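Local coordinates for phenylalanine ammonia-lyase (Rhodosporidium toruloides, PDB 1Y2M), which catalyses the non-oxidative deamination of L-phenylalanine and L-tyrosine to trans-cinnamate and p-coumarate, the committing step of phenylpropanoid metabolism, at residues B[301-306]-B[533-538]; B[332-337]-B[659-664]; B[338-343]-B[655-660]. All coordinates share one frame; numbering follows the deposited sequence.

Contact 1 (B[301-306]-B[533-538]); sequences VEAMVG and QAIDLR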
ATOM      1  N   VAL B 301     -21.279  14.887 -19.866  1.00  7.65           N
ATOM      2  CA  VAL B 301     -21.518  16.324 -20.001  1.00  8.30           C
ATOM      3  C   VAL B 301     -22.883  16.483 -20.690  1.00  8.87           C
ATOM      4  O   VAL B 301     -23.696  17.329 -20.296  1.00 10.72           O
ATOM      5  CB  VAL B 301     -20.395  17.027 -20.815  1.00 10.76           C
ATOM      6  CG1 VAL B 301     -20.768  18.461 -21.150  1.00 11.52           C
ATOM      7  CG2 VAL B 301     -19.031  16.990 -20.073  1.00 11.37           C
ATOM      8  N   GLU B 302     -23.147  15.655 -21.702  1.00  9.74           N
ATOM      9  CA  GLU B 302     -24.437  15.741 -22.404  1.00  9.51           C
ATOM     10  C   GLU B 302     -25.623  15.409 -21.476  1.00 10.22           C
ATOM     11  O   GLU B 302     -26.565  16.172 -21.350  1.00 11.16           O
ATOM     12  CB  GLU B 302     -24.436  14.836 -23.642  1.00 10.82           C
ATOM     13  CG  GLU B 302     -23.470  15.302 -24.707  1.00  9.00           C
ATOM     14  CD  GLU B 302     -23.648  14.491 -25.995  1.00 11.50           C
ATOM     15  OE1 GLU B 302     -23.235  13.321 -25.968  1.00 12.12           O
ATOM     16  OE2 GLU B 302     -24.227  14.992 -27.015  1.00 10.88           O
ATOM     17  N   ALA B 303     -25.542  14.297 -20.742  1.00  8.80           N
ATOM     18  CA  ALA B 303     -26.632  13.906 -19.847  1.00  9.13           C
ATOM     19  C   ALA B 303     -26.858  14.961 -18.756  1.00 10.16           C
ATOM     20  O   ALA B 303     -27.961  15.167 -18.328  1.00 10.12           O
ATOM     21  CB  ALA B 303     -26.341  12.587 -19.193  1.00 12.71           C
HETATM   22  N   MSE B 304     -25.789  15.637 -18.336  1.00  8.70           N
HETATM   23  CA  MSE B 304     -25.861  16.639 -17.252  1.00  9.29           C
HETATM   24  C   MSE B 304     -26.176  18.029 -17.772  1.00  9.99           C
HETATM   25  O   MSE B 304     -26.214  18.957 -17.007  1.00 11.25           O
HETATM   26  CB  MSE B 304     -24.536  16.664 -16.513  1.00 11.15           C
HETATM   27  CG  MSE B 304     -24.214  15.381 -15.782  1.00  8.80           C
HETATM   28 SE   MSE B 304     -25.241  15.398 -14.064  1.00 22.63          SE
HETATM   29  CE  MSE B 304     -24.238  16.795 -13.037  1.00 15.18           C
ATOM     30  N   VAL B 305     -26.440  18.146 -19.073  1.00 10.00           N
ATOM     31  CA  VAL B 305     -26.574  19.442 -19.760  1.00 10.48           C
ATOM     32  C   VAL B 305     -25.481  20.399 -19.258  1.00 11.21           C
ATOM     33  O   VAL B 305     -25.718  21.572 -18.912  1.00 12.26           O
ATOM     34  CB  VAL B 305     -28.009  20.010 -19.698  1.00 10.94           C
ATOM     35  CG1 VAL B 305     -28.130  21.287 -20.473  1.00 22.30           C
ATOM     36  CG2 VAL B 305     -28.931  19.040 -20.396  1.00 14.82           C
ATOM     37  N   GLY B 306     -24.264  19.875 -19.237  1.00 10.69           N
ATOM     38  CA  GLY B 306     -23.128  20.603 -18.742  1.00 10.35           C
ATOM     39  C   GLY B 306     -22.414  21.403 -19.799  1.00 12.00           C
ATOM     40  O   GLY B 306     -22.901  21.549 -20.919  1.00 11.57           O
ATOM     41  N   GLN B 533     -29.117   5.623 -20.192  1.00  9.74           N
ATOM     42  CA  GLN B 533     -30.427   5.845 -19.551  1.00 10.50           C
ATOM     43  C   GLN B 533     -30.647   7.304 -19.283  1.00  9.50           C
ATOM     44  O   GLN B 533     -31.727   7.842 -19.601  1.00 10.05           O
ATOM     45  CB  GLN B 533     -30.563   5.082 -18.259  1.00 10.58           C
ATOM     46  CG  GLN B 533     -31.932   5.300 -17.584  1.00 11.00           C
ATOM     47  CD  GLN B 533     -33.058   4.380 -18.057  1.00 10.39           C
ATOM     48  OE1 GLN B 533     -32.958   3.641 -19.049  1.00 11.53           O
ATOM     49  NE2 GLN B 533     -34.190   4.465 -17.335  1.00  8.59           N
ATOM     50  N   ALA B 534     -29.638   7.971 -18.718  1.00  8.05           N
ATOM     51  CA  ALA B 534     -29.762   9.404 -18.419  1.00  7.54           C
ATOM     52  C   ALA B 534     -30.020  10.213 -19.690  1.00  8.15           C
ATOM     53  O   ALA B 534     -30.849  11.121 -19.722  1.00  8.19           O
ATOM     54  CB  ALA B 534     -28.497   9.892 -17.730  1.00  9.38           C
ATOM     55  N   ILE B 535     -29.313   9.855 -20.772  1.00  8.92           N
ATOM     56  CA  ILE B 535     -29.485  10.536 -22.080  1.00 10.14           C
ATOM     57  C   ILE B 535     -30.942  10.411 -22.581  1.00  8.22           C
ATOM     58  O   ILE B 535     -31.543  11.341 -23.037  1.00  9.71           O
ATOM     59  CB  ILE B 535     -28.500   9.988 -23.113  1.00  8.41           C
ATOM     60  CG1 ILE B 535     -27.134  10.624 -22.841  1.00  7.73           C
ATOM     61  CG2 ILE B 535     -28.932  10.262 -24.489  1.00 11.35           C
ATOM     62  CD1 ILE B 535     -25.953   9.946 -23.503  1.00 12.16           C
ATOM     63  N   ASP B 536     -31.490   9.202 -22.504  1.00  7.87           N
ATOM     64  CA  ASP B 536     -32.867   8.997 -22.907  1.00  8.23           C
ATOM     65  C   ASP B 536     -33.843   9.780 -22.013  1.00  8.37           C
ATOM     66  O   ASP B 536     -34.817  10.326 -22.500  1.00 10.45           O
ATOM     67  CB  ASP B 536     -33.124   7.500 -22.861  1.00  8.39           C
ATOM     68  CG  ASP B 536     -32.596   6.789 -24.071  1.00 12.35           C
ATOM     69  OD1 ASP B 536     -32.464   7.413 -25.171  1.00 11.44           O
ATOM     70  OD2 ASP B 536     -32.357   5.545 -23.977  1.00 11.13           O
ATOM     71  N   LEU B 537     -33.597   9.824 -20.709  1.00  6.68           N
ATOM     72  CA  LEU B 537     -34.476  10.584 -19.796  1.00  8.38           C
ATOM     73  C   LEU B 537     -34.374  12.089 -20.046  1.00  9.83           C
ATOM     74  O   LEU B 537     -35.379  12.856 -19.970  1.00  8.80           O
ATOM     75  CB  LEU B 537     -34.168  10.257 -18.341  1.00  8.59           C
ATOM     76  CG  LEU B 537     -34.514   8.809 -17.922  1.00  8.00           C
ATOM     77  CD1 LEU B 537     -34.013   8.527 -16.474  1.00 14.40           C
ATOM     78  CD2 LEU B 537     -35.994   8.552 -18.051  1.00 10.42           C
ATOM     79  N   ARG B 538     -33.158  12.537 -20.322  1.00  7.98           N
ATOM     80  CA  ARG B 538     -33.001  13.934 -20.695  1.00 10.32           C
ATOM     81  C   ARG B 538     -33.728  14.278 -21.990  1.00  9.97           C
ATOM     82  O   ARG B 538     -34.330  15.350 -22.157  1.00  9.51           O
ATOM     83  CB  ARG B 538     -31.533  14.305 -20.798  1.00  9.68           C
ATOM     84  CG  ARG B 538     -31.316  15.823 -20.840  1.00  7.94           C
ATOM     85  CD  ARG B 538     -31.618  16.506 -19.530  1.00  9.61           C
ATOM     86  NE  ARG B 538     -30.535  16.368 -18.549  1.00  8.69           N
ATOM     87  CZ  ARG B 538     -30.588  16.804 -17.291  1.00  7.84           C
ATOM     88  NH1 ARG B 538     -31.729  17.331 -16.836  1.00 12.30           N
ATOM     89  NH2 ARG B 538     -29.542  16.714 -16.523  1.00 10.55           N
TER
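Ala303 and Arg538 meet where helix 273-303 ends against the side of the long helix 506-560, in the mainly helical body of a PAL/histidase-family lyase. The first helix closes with a Schellman motif: Gly306 N bonds back to Val301 O at 2.8 Å and Val305 N to Glu302 O at 3.0 Å, with Val305 at positive phi. That ending leaves Ala303 O facing the other helix, and Arg538 takes it side-on with two nitrogens, NE at 2.8 Å and NH2 at 2.9 Å. The two N-H bonds converge on this one oxygen, which lies close to the guanidinium plane. Arg538 CG stands anti to the backbone N (chi1 -166°), and bends at chi2 and chi3 carry the long chain round to the helix end. The outer nitrogens have further partners: NH1 pairs with Glu541 and bonds Arg450 O, and NH2 also bonds Asn449 O. An alanine in place of Arg538 would probably leave Ala303 O without the NE and NH2 donors and Glu541 without its charged mate. Beside the grip the packing is tight: methyl meets methyl, Ala303 CB lying 3.7 Å from Ala534 CB, and side chains this small suit so close a backbone approach, with the CA atoms of Ala303 and Ile535 4.9 Å apart. Ile535 adds CG1 to the same methyl, and Met443 of helix 416-443 touches both alanines. The outer side is at Val305, which is partly exposed. The Val305 and Arg538 side chains cross obliquely, and one branch of the valine makes the touch: CG2 rests 3.6 Å from Arg538 NE and 3.8 Å from Arg538 CD.

Contact 2 (B[332-337]-B[659-664]); sequences IRKLLE and SPRTQI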
ATOM      1  N   ILE B 332     -12.320  15.317 -26.193  1.00  8.80           N
ATOM      2  CA  ILE B 332     -13.640  15.571 -25.628  1.00  8.66           C
ATOM      3  C   ILE B 332     -14.318  16.739 -26.370  1.00  8.46           C
ATOM      4  O   ILE B 332     -15.520  16.692 -26.656  1.00  8.28           O
ATOM      5  CB  ILE B 332     -13.580  15.798 -24.108  1.00 10.09           C
ATOM      6  CG1 ILE B 332     -13.042  14.540 -23.421  1.00  8.77           C
ATOM      7  CG2 ILE B 332     -14.925  16.196 -23.559  1.00  8.11           C
ATOM      8  CD1 ILE B 332     -12.652  14.805 -21.997  1.00 10.22           C
ATOM      9  N   ARG B 333     -13.566  17.782 -26.713  1.00  7.25           N
ATOM     10  CA  ARG B 333     -14.093  18.857 -27.523  1.00  7.77           C
ATOM     11  C   ARG B 333     -14.695  18.325 -28.854  1.00  9.46           C
ATOM     12  O   ARG B 333     -15.812  18.681 -29.225  1.00  9.50           O
ATOM     13  CB  ARG B 333     -12.958  19.885 -27.811  1.00  7.20           C
ATOM     14  CG  ARG B 333     -13.413  21.121 -28.608  1.00 10.06           C
ATOM     15  CD  ARG B 333     -12.380  22.238 -28.612  1.00 10.53           C
ATOM     16  NE  ARG B 333     -11.121  21.862 -29.295  1.00  9.45           N
ATOM     17  CZ  ARG B 333      -9.950  21.602 -28.691  1.00  9.05           C
ATOM     18  NH1 ARG B 333      -9.805  21.609 -27.343  1.00  9.64           N
ATOM     19  NH2 ARG B 333      -8.892  21.304 -29.436  1.00  9.52           N
ATOM     20  N   LYS B 334     -13.946  17.458 -29.514  1.00  9.71           N
ATOM     21  CA  LYS B 334     -14.373  16.845 -30.781  1.00  9.69           C
ATOM     22  C   LYS B 334     -15.684  16.096 -30.590  1.00  9.37           C
ATOM     23  O   LYS B 334     -16.631  16.280 -31.349  1.00  9.10           O
ATOM     24  CB  LYS B 334     -13.286  15.924 -31.315  1.00 11.89           C
ATOM     25  CG  LYS B 334     -13.754  15.113 -32.527  1.00 20.12           C
ATOM     26  CD  LYS B 334     -12.772  15.117 -33.685  1.00 36.36           C
ATOM     27  CE  LYS B 334     -11.484  14.461 -33.371  1.00 35.47           C
ATOM     28  NZ  LYS B 334     -10.667  14.319 -34.624  1.00 40.22           N
ATOM     29  N   LEU B 335     -15.746  15.290 -29.540  1.00  8.70           N
ATOM     30  CA  LEU B 335     -16.946  14.503 -29.266  1.00  8.57           C
ATOM     31  C   LEU B 335     -18.156  15.371 -28.982  1.00 10.34           C
ATOM     32  O   LEU B 335     -19.257  14.957 -29.326  1.00 13.32           O
ATOM     33  CB  LEU B 335     -16.720  13.562 -28.101  1.00  9.65           C
ATOM     34  CG  LEU B 335     -15.667  12.461 -28.308  1.00 12.29           C
ATOM     35  CD1 LEU B 335     -15.506  11.725 -27.031  1.00 14.24           C
ATOM     36  CD2 LEU B 335     -16.071  11.499 -29.451  1.00 11.05           C
ATOM     37  N   LEU B 336     -17.983  16.523 -28.313  1.00  8.68           N
ATOM     38  CA  LEU B 336     -19.124  17.384 -27.963  1.00  9.42           C
ATOM     39  C   LEU B 336     -19.612  18.308 -29.077  1.00 10.45           C
ATOM     40  O   LEU B 336     -20.703  18.886 -28.965  1.00 10.55           O
ATOM     41  CB  LEU B 336     -18.834  18.219 -26.689  1.00  7.94           C
ATOM     42  CG  LEU B 336     -18.681  17.336 -25.433  1.00  7.40           C
ATOM     43  CD1 LEU B 336     -18.163  18.140 -24.240  1.00  9.00           C
ATOM     44  CD2 LEU B 336     -20.013  16.655 -25.126  1.00 10.00           C
ATOM     45  N   GLU B 337     -18.838  18.469 -30.143  1.00 10.63           N
ATOM     46  CA  GLU B 337     -19.277  19.308 -31.254  1.00 12.55           C
ATOM     47  C   GLU B 337     -20.581  18.805 -31.780  1.00 11.92           C
ATOM     48  O   GLU B 337     -20.743  17.610 -32.003  1.00 11.71           O
ATOM     49  CB  GLU B 337     -18.268  19.322 -32.377  1.00 14.62           C
ATOM     50  CG  GLU B 337     -17.048  20.035 -31.950  1.00 23.81           C
ATOM     51  CD  GLU B 337     -16.499  20.979 -32.975  1.00 35.64           C
ATOM     52  OE1 GLU B 337     -17.137  21.192 -34.043  1.00 38.94           O
ATOM     53  OE2 GLU B 337     -15.417  21.517 -32.662  1.00 43.72           O
ATOM     54  N   SER B 659     -24.605  14.587 -29.923  1.00 10.35           N
ATOM     55  CA  SER B 659     -23.535  14.830 -30.896  1.00 11.37           C
ATOM     56  C   SER B 659     -23.546  13.763 -31.915  1.00 11.15           C
ATOM     57  O   SER B 659     -23.786  12.633 -31.558  1.00 11.51           O
ATOM     58  CB  SER B 659     -22.142  14.732 -30.263  1.00 14.84           C
ATOM     59  OG  SER B 659     -21.840  15.991 -29.756  1.00 35.84           O
ATOM     60  N   PRO B 660     -23.177  14.084 -33.170  1.00 10.41           N
ATOM     61  CA  PRO B 660     -23.052  12.993 -34.124  1.00 10.43           C
ATOM     62  C   PRO B 660     -22.048  11.912 -33.743  1.00 12.42           C
ATOM     63  O   PRO B 660     -22.200  10.770 -34.166  1.00 13.04           O
ATOM     64  CB  PRO B 660     -22.609  13.693 -35.414  1.00 12.31           C
ATOM     65  CG  PRO B 660     -22.110  15.000 -35.010  1.00 13.61           C
ATOM     66  CD  PRO B 660     -22.921  15.384 -33.803  1.00 14.35           C
ATOM     67  N   ARG B 661     -21.012  12.293 -32.993  1.00  7.84           N
ATOM     68  CA  ARG B 661     -19.954  11.368 -32.606  1.00 11.19           C
ATOM     69  C   ARG B 661     -20.383  10.555 -31.418  1.00 11.68           C
ATOM     70  O   ARG B 661     -20.033   9.387 -31.300  1.00 11.42           O
ATOM     71  CB  ARG B 661     -18.615  12.092 -32.357  1.00 12.42           C
ATOM     72  CG  ARG B 661     -17.989  12.615 -33.634  1.00 12.73           C
ATOM     73  CD  ARG B 661     -16.699  13.347 -33.405  1.00 16.02           C
ATOM     74  NE  ARG B 661     -16.155  13.869 -34.659  1.00 17.81           N
ATOM     75  CZ  ARG B 661     -15.367  13.196 -35.503  1.00 22.09           C
ATOM     76  NH1 ARG B 661     -14.963  11.958 -35.243  1.00 19.91           N
ATOM     77  NH2 ARG B 661     -14.943  13.787 -36.611  1.00 21.78           N
ATOM     78  N   THR B 662     -21.106  11.151 -30.484  1.00  8.61           N
ATOM     79  CA  THR B 662     -21.514  10.343 -29.320  1.00 11.02           C
ATOM     80  C   THR B 662     -22.697   9.433 -29.680  1.00 10.65           C
ATOM     81  O   THR B 662     -22.899   8.398 -29.044  1.00 10.21           O
ATOM     82  CB  THR B 662     -21.864  11.160 -28.072  1.00 10.78           C
ATOM     83  OG1 THR B 662     -22.891  12.094 -28.356  1.00  9.84           O
ATOM     84  CG2 THR B 662     -20.648  11.926 -27.518  1.00 13.06           C
ATOM     85  N   GLN B 663     -23.459   9.812 -30.721  1.00  9.96           N
ATOM     86  CA  GLN B 663     -24.527   8.954 -31.218  1.00 12.60           C
ATOM     87  C   GLN B 663     -23.970   7.569 -31.670  1.00  8.48           C
ATOM     88  O   GLN B 663     -24.672   6.540 -31.614  1.00 12.80           O
ATOM     89  CB  GLN B 663     -25.259   9.661 -32.357  1.00 13.88           C
ATOM     90  CG  GLN B 663     -26.525   8.943 -32.864  1.00 17.51           C
ATOM     91  CD  GLN B 663     -27.174   9.728 -34.015  1.00 21.02           C
ATOM     92  OE1 GLN B 663     -27.300  10.947 -33.928  1.00 31.60           O
ATOM     93  NE2 GLN B 663     -27.517   9.036 -35.102  1.00 30.91           N
ATOM     94  N   ILE B 664     -22.720   7.537 -32.133  1.00  8.34           N
ATOM     95  CA  ILE B 664     -22.085   6.287 -32.563  1.00  9.40           C
ATOM     96  C   ILE B 664     -22.098   5.255 -31.458  1.00 10.16           C
ATOM     97  O   ILE B 664     -22.442   4.055 -31.677  1.00 10.50           O
ATOM     98  CB  ILE B 664     -20.664   6.548 -33.102  1.00  8.36           C
ATOM     99  CG1 ILE B 664     -20.769   7.398 -34.354  1.00  8.10           C
ATOM    100  CG2 ILE B 664     -19.962   5.222 -33.432  1.00 12.94           C
ATOM    101  CD1 ILE B 664     -19.403   8.001 -34.868  1.00 12.90           C
TER
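Lys334 lays the aliphatic middle of its chain over one face of the Arg661 guanidinium, with CD 3.6 Å above the plane near its centre and CG 3.4 Å from Arg661 NE. Methylenes suit such a flat cation, which can be covered on its face while its N-H groups bond at the rim; NH1 does so with Met714 O. Lys334 NZ stops 4.7 Å from Arg661 NH2, a like-charge approach that would probably be unfavourable without screening at this partly exposed edge. Arg661 gets there with a chain extended from CG to NE, and its CB packs against Leu335 CD2 at 3.9 Å, the two side chains crossing at about a right angle. Deeper in, Ser659 meets the C-terminal end of helix 323-336. Its OG lies 2.8 Å from Leu335 O and 3.0 Å from Glu337 O, so both carbonyls lie within reach of its single proton, and a small polar residue fits closely between them. Pro660 CD closes on Glu337 O at 3.6 Å. Thr662 turns its methyl CG2 to Leu335 O, while OG1, between the backbone N and the carbonyl carbon (chi1 57°), bonds Glu302. The contact thus joins the end of helix 323-336 to the approach and first turn of helix 662-672, with helix 273-303 touching Leu335 and Leu336 through Ala298 and Glu302, and helix 708-714 packed against Leu335.

Contact 3 (B[338-343]-B[655-660]); sequences GSRFAV and LSYLSP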
ATOM      1  N   GLY B 338     -21.508  19.725 -31.951  1.00 11.86           N
ATOM      2  CA  GLY B 338     -22.793  19.354 -32.518  1.00 12.24           C
ATOM      3  C   GLY B 338     -23.807  18.830 -31.521  1.00 10.86           C
ATOM      4  O   GLY B 338     -24.972  18.592 -31.899  1.00 13.08           O
ATOM      5  N   SER B 339     -23.398  18.621 -30.268  1.00 11.11           N
ATOM      6  CA  SER B 339     -24.342  18.241 -29.216  1.00  7.97           C
ATOM      7  C   SER B 339     -25.390  19.334 -29.001  1.00  9.59           C
ATOM      8  O   SER B 339     -25.069  20.504 -28.972  1.00 10.06           O
ATOM      9  CB  SER B 339     -23.636  17.979 -27.880  1.00 11.29           C
ATOM     10  OG  SER B 339     -24.576  17.510 -26.905  1.00 10.75           O
ATOM     11  N   ARG B 340     -26.652  18.940 -28.870  1.00 10.23           N
ATOM     12  CA  ARG B 340     -27.693  19.858 -28.448  1.00 11.71           C
ATOM     13  C   ARG B 340     -28.051  19.622 -26.995  1.00 10.57           C
ATOM     14  O   ARG B 340     -28.953  20.262 -26.483  1.00 10.96           O
ATOM     15  CB  ARG B 340     -28.929  19.716 -29.349  1.00 10.40           C
ATOM     16  CG  ARG B 340     -28.667  20.133 -30.796  1.00 16.76           C
ATOM     17  CD  ARG B 340     -29.857  19.879 -31.719  1.00 23.71           C
ATOM     18  NE  ARG B 340     -31.064  20.563 -31.262  1.00 33.36           N
ATOM     19  CZ  ARG B 340     -32.317  20.137 -31.447  1.00 36.68           C
ATOM     20  NH1 ARG B 340     -32.594  18.997 -32.103  1.00 29.97           N
ATOM     21  NH2 ARG B 340     -33.310  20.869 -30.958  1.00 37.74           N
ATOM     22  N   PHE B 341     -27.310  18.765 -26.306  1.00  9.04           N
ATOM     23  CA  PHE B 341     -27.455  18.584 -24.853  1.00  7.63           C
ATOM     24  C   PHE B 341     -26.419  19.469 -24.093  1.00  9.64           C
ATOM     25  O   PHE B 341     -26.750  20.238 -23.194  1.00 11.04           O
ATOM     26  CB  PHE B 341     -27.181  17.149 -24.434  1.00  8.13           C
ATOM     27  CG  PHE B 341     -28.283  16.138 -24.719  1.00  8.13           C
ATOM     28  CD1 PHE B 341     -29.575  16.286 -24.214  1.00 10.90           C
ATOM     29  CD2 PHE B 341     -27.984  14.979 -25.419  1.00 13.68           C
ATOM     30  CE1 PHE B 341     -30.538  15.319 -24.409  1.00 15.87           C
ATOM     31  CE2 PHE B 341     -28.978  14.006 -25.638  1.00 15.60           C
ATOM     32  CZ  PHE B 341     -30.232  14.173 -25.110  1.00 11.74           C
ATOM     33  N   ALA B 342     -25.162  19.344 -24.482  1.00 10.18           N
ATOM     34  CA  ALA B 342     -24.094  20.157 -23.873  1.00 10.85           C
ATOM     35  C   ALA B 342     -24.267  21.606 -24.293  1.00 13.33           C
ATOM     36  O   ALA B 342     -24.675  21.891 -25.437  1.00 13.63           O
ATOM     37  CB  ALA B 342     -22.736  19.674 -24.302  1.00 12.03           C
ATOM     38  N   VAL B 343     -23.939  22.516 -23.374  1.00 12.73           N
ATOM     39  CA  VAL B 343     -23.938  23.964 -23.609  1.00 13.03           C
ATOM     40  C   VAL B 343     -22.595  24.415 -24.199  1.00 12.39           C
ATOM     41  O   VAL B 343     -21.534  24.089 -23.664  1.00 14.16           O
ATOM     42  CB  VAL B 343     -24.234  24.696 -22.301  1.00 15.29           C
ATOM     43  CG1 VAL B 343     -24.228  26.208 -22.490  1.00 18.88           C
ATOM     44  CG2 VAL B 343     -25.585  24.211 -21.749  1.00 20.33           C
ATOM     45  N   LEU B 655     -31.653  10.713 -30.367  1.00 10.86           N
ATOM     46  CA  LEU B 655     -30.964  10.875 -31.655  1.00 12.73           C
ATOM     47  C   LEU B 655     -31.112  12.300 -32.188  1.00 13.48           C
ATOM     48  O   LEU B 655     -30.352  12.707 -33.066  1.00 16.38           O
ATOM     49  CB  LEU B 655     -31.505   9.868 -32.659  1.00 12.37           C
ATOM     50  CG  LEU B 655     -31.349   8.424 -32.219  1.00 15.33           C
ATOM     51  CD1 LEU B 655     -32.046   7.495 -33.200  1.00 16.61           C
ATOM     52  CD2 LEU B 655     -29.911   8.000 -32.046  1.00 16.29           C
ATOM     53  N   SER B 656     -32.091  13.034 -31.677  1.00 12.23           N
ATOM     54  CA  SER B 656     -32.317  14.454 -32.059  1.00 13.82           C
ATOM     55  C   SER B 656     -31.331  15.445 -31.414  1.00 13.28           C
ATOM     56  O   SER B 656     -31.202  16.596 -31.881  1.00 12.98           O
ATOM     57  CB  SER B 656     -33.731  14.896 -31.682  1.00 15.62           C
ATOM     58  OG  SER B 656     -34.698  14.219 -32.456  1.00 21.28           O
ATOM     59  N   TYR B 657     -30.660  15.031 -30.341  1.00  9.21           N
ATOM     60  CA  TYR B 657     -29.889  15.942 -29.546  1.00  8.88           C
ATOM     61  C   TYR B 657     -28.451  15.540 -29.368  1.00 11.56           C
ATOM     62  O   TYR B 657     -27.622  16.389 -29.079  1.00  9.72           O
ATOM     63  CB  TYR B 657     -30.532  16.077 -28.167  1.00  8.25           C
ATOM     64  CG  TYR B 657     -31.982  16.505 -28.212  1.00 10.03           C
ATOM     65  CD1 TYR B 657     -32.342  17.796 -28.585  1.00 19.26           C
ATOM     66  CD2 TYR B 657     -32.988  15.616 -27.880  1.00 11.59           C
ATOM     67  CE1 TYR B 657     -33.684  18.181 -28.630  1.00 17.11           C
ATOM     68  CE2 TYR B 657     -34.323  15.974 -27.954  1.00 10.27           C
ATOM     69  CZ  TYR B 657     -34.664  17.246 -28.321  1.00 15.18           C
ATOM     70  OH  TYR B 657     -36.000  17.586 -28.364  1.00 15.08           O
ATOM     71  N   LEU B 658     -28.153  14.240 -29.481  1.00 10.17           N
ATOM     72  CA  LEU B 658     -26.782  13.787 -29.264  1.00 10.58           C
ATOM     73  C   LEU B 658     -25.870  14.402 -30.305  1.00  9.59           C
ATOM     74  O   LEU B 658     -26.281  14.625 -31.449  1.00  9.85           O
ATOM     75  CB  LEU B 658     -26.683  12.277 -29.397  1.00 11.28           C
ATOM     76  CG  LEU B 658     -27.208  11.510 -28.205  1.00 14.41           C
ATOM     77  CD1 LEU B 658     -27.500  10.104 -28.599  1.00 17.34           C
ATOM     78  CD2 LEU B 658     -26.247  11.529 -27.134  1.00 15.29           C
ATOM     79  N   SER B 659     -24.605  14.587 -29.923  1.00 10.35           N
ATOM     80  CA  SER B 659     -23.535  14.830 -30.896  1.00 11.37           C
ATOM     81  C   SER B 659     -23.546  13.763 -31.915  1.00 11.15           C
ATOM     82  O   SER B 659     -23.786  12.633 -31.558  1.00 11.51           O
ATOM     83  CB  SER B 659     -22.142  14.732 -30.263  1.00 14.84           C
ATOM     84  OG  SER B 659     -21.840  15.991 -29.756  1.00 35.84           O
ATOM     85  N   PRO B 660     -23.177  14.084 -33.170  1.00 10.41           N
ATOM     86  CA  PRO B 660     -23.052  12.993 -34.124  1.00 10.43           C
ATOM     87  C   PRO B 660     -22.048  11.912 -33.743  1.00 12.42           C
ATOM     88  O   PRO B 660     -22.200  10.770 -34.166  1.00 13.04           O
ATOM     89  CB  PRO B 660     -22.609  13.693 -35.414  1.00 12.31           C
ATOM     90  CG  PRO B 660     -22.110  15.000 -35.010  1.00 13.61           C
ATOM     91  CD  PRO B 660     -22.921  15.384 -33.803  1.00 14.35           C
TER
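An ST turn and ST motif at Ser339 shape the loop after helix 323-336 and set Arg340 and Phe341 against Tyr657 of the loop before helix 662-672. Ser339 OG, anti to the backbone N, accepts from Phe341 N and Ala342 N, both at 3.1 Å, and also bonds Glu302. The loops are tied by Arg340 N, which gives a nearly straight bond to Tyr657 O at 2.7 Å. The exposed Arg340 side chain reaches Ser656 and Tyr657: NH1 makes a weak bond to Ser656 O at 2.8 Å, and Tyr657 CE1 lies over one face, 3.4 Å above the Arg340 guanidinium plane and toward its rim. Inside, Tyr657 CB lies over the face of the Phe341 ring in a CH-pi contact, 3.6 Å from the centroid and 12° off the normal, while the two rings are oblique. Leu658 CG lies at the edge of the same phenyl ring. Gly338 faces Pro660, where a CB would collide with Pro660 CD; at its phi of 85° and psi of -7° a CB would also be jammed against the preceding carbonyl O. Helix 506-560 backs both loops, Phe542 meeting the rings of Phe341 and Tyr657 and Glu543 bonding Tyr657 OH, while Glu302 of helix 273-303 touches Phe341 and Leu658.

Contact 1 is buried, whereas contacts 2 and 3 are partly buried and run out to exposed residues. Contacts 2 and 3 follow one another on the same two chain pieces, 332-343 and 655-664, sharing Ser659 and Pro660: contact 2 joins a helix end to the approach of another helix, contact 3 joins two loops. Glu302, from contact 1, ties all three, its carboxylate bonding Thr662 OG1, Ser659 N and Ser339 OG, and Gly306 O accepts from Val343 N. The chemistry differs with place. Contact 1 combines close alanine packing with an arginine gripping a carbonyl, contact 2 a serine hydroxyl between helix-end carbonyls and a lysine-arginine overlap, and contact 3 a single backbone hydrogen bond with aromatic packing.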